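Local coordinates for chromosome replication initiation protein (PDB 2VN2) that probably takes part in initiating bacterial chromosome replication as a primosome component, this chain being its N-terminal domain, at residues L35-H40 with A66-M71. Sequence-based numbering, arbitrary orientation.
Sequences LVLLLH and AECMEM
Leu37 reaches across from helix 32-45 to Cys68 and Met71 of helix 65-77, joining the first and third helices of what is probably the winged-helix unit of this DnaD N-terminal domain: helices 32-45, 54-59 and 65-77 are followed by the two-stranded antiparallel sheet 82-83/97-98. The contact is wholly apolar and rests on a single leucine methyl. Cys68 comes first along 66-71. Its SG meets Leu37 CD1 at 4.0 Å, and the same small side chain also touches Leu57 and Ala58 of helix 54-59, so a compact, weakly polar thiol suits the place where three helices converge. Three residues on, a little under one helical turn, Met71 arrives on much the same face of the helix. Its unbranched, flexible chain runs past Leu37 in the opposite direction, and a bend at chi3 (55°) turns the terminal methyl back beside the leucine. Leucine fits the facing position because, with CG anti to the backbone N and CD1 continuing the extended chain (chi2 166°), it carries CD1 out into the gap between the two helices. Val72 and Leu75 continue the packing around it, while elsewhere on helix 32-45 Val36 packs on Tyr25 and Leu39 on Leu39 of a second subunit. Leu37 CD1 sits 3.8 Å from Met71 CB and 4.1 Å from Met71 CE.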
# COMPACT_ATOMS: atom_id res chain seq x y z
N LEU A 35 -5.12 2.96 16.58
CA LEU A 35 -4.88 2.55 15.19
C LEU A 35 -3.89 3.55 14.50
O LEU A 35 -2.77 3.15 14.07
CB LEU A 35 -6.20 2.34 14.41
CG LEU A 35 -5.85 1.81 13.02
CD1 LEU A 35 -5.51 0.31 13.05
CD2 LEU A 35 -7.07 1.97 12.17
N VAL A 36 -4.23 4.86 14.48
CA VAL A 36 -3.37 5.83 13.88
C VAL A 36 -1.98 5.78 14.56
O VAL A 36 -0.97 5.97 13.90
CB VAL A 36 -4.01 7.23 13.92
CG1 VAL A 36 -3.01 8.34 13.19
CG2 VAL A 36 -5.37 7.21 13.25
N LEU A 37 -1.90 5.53 15.89
CA LEU A 37 -0.57 5.48 16.53
C LEU A 37 0.26 4.34 15.89
O LEU A 37 1.44 4.52 15.57
CB LEU A 37 -0.63 5.36 18.10
CG LEU A 37 0.74 5.24 18.84
CD1 LEU A 37 0.57 5.46 20.27
CD2 LEU A 37 1.28 3.78 18.73
N LEU A 38 -0.35 3.19 15.69
CA LEU A 38 0.27 2.01 15.05
C LEU A 38 0.75 2.36 13.63
O LEU A 38 1.86 1.94 13.18
CB LEU A 38 -0.83 0.88 14.99
CG LEU A 38 -1.10 0.21 16.34
CD1 LEU A 38 -2.17 -0.89 16.21
CD2 LEU A 38 0.21 -0.28 17.11
N LEU A 39 -0.08 3.13 12.90
CA LEU A 39 0.30 3.65 11.50
C LEU A 39 1.44 4.52 11.67
O LEU A 39 2.41 4.35 10.93
CB LEU A 39 -0.82 4.50 10.83
CG LEU A 39 -1.95 3.69 10.13
CD1 LEU A 39 -2.20 2.21 10.59
CD2 LEU A 39 -3.33 4.45 9.92
N HIS A 40 1.40 5.50 12.63
CA HIS A 40 2.70 6.31 12.74
C HIS A 40 3.92 5.39 13.05
O HIS A 40 4.99 5.61 12.48
CB HIS A 40 2.72 7.48 13.70
CG HIS A 40 1.75 8.57 13.37
ND1 HIS A 40 1.96 9.51 12.39
CD2 HIS A 40 0.56 8.88 13.93
CE1 HIS A 40 0.94 10.34 12.34
NE2 HIS A 40 0.07 9.98 13.27
N ALA A 66 3.04 12.88 26.50
CA ALA A 66 2.67 12.11 27.70
C ALA A 66 1.52 11.13 27.44
O ALA A 66 1.57 9.99 27.94
CB ALA A 66 2.37 13.13 28.90
N GLU A 67 0.49 11.56 26.68
CA GLU A 67 -0.69 10.70 26.31
C GLU A 67 -0.23 9.61 25.43
O GLU A 67 -0.55 8.47 25.65
CB GLU A 67 -1.76 11.51 25.56
CG GLU A 67 -2.41 12.58 26.42
CD GLU A 67 -3.32 13.58 25.65
OE1 GLU A 67 -4.54 13.24 25.65
OE2 GLU A 67 -2.88 14.68 25.09
N CYS A 68 0.58 9.97 24.44
CA CYS A 68 1.25 8.99 23.53
C CYS A 68 2.08 7.93 24.35
O CYS A 68 1.93 6.72 24.19
CB CYS A 68 2.03 9.79 22.41
SG CYS A 68 2.79 8.68 21.21
N MET A 69 2.87 8.33 25.34
CA MET A 69 3.54 7.28 26.18
C MET A 69 2.56 6.41 26.91
O MET A 69 2.77 5.20 27.10
CB MET A 69 4.52 7.87 27.26
CG MET A 69 5.07 6.68 28.18
SD MET A 69 6.14 5.58 27.17
CE MET A 69 5.50 3.91 27.28
N GLU A 70 1.48 7.02 27.39
CA GLU A 70 0.36 6.24 28.01
C GLU A 70 -0.22 5.23 27.03
O GLU A 70 -0.50 4.08 27.37
CB GLU A 70 -0.68 7.32 28.35
CG GLU A 70 -1.84 7.09 29.31
CD GLU A 70 -1.44 7.33 30.76
OE1 GLU A 70 -0.94 6.29 31.31
OE2 GLU A 70 -1.61 8.50 31.30
N MET A 71 -0.46 5.67 25.79
CA MET A 71 -1.05 4.80 24.76
C MET A 71 -0.07 3.67 24.42
O MET A 71 -0.50 2.61 24.28
CB MET A 71 -1.35 5.64 23.50
CG MET A 71 -2.23 6.85 23.73
SD MET A 71 -2.61 7.94 22.31
CE MET A 71 -3.28 6.69 21.20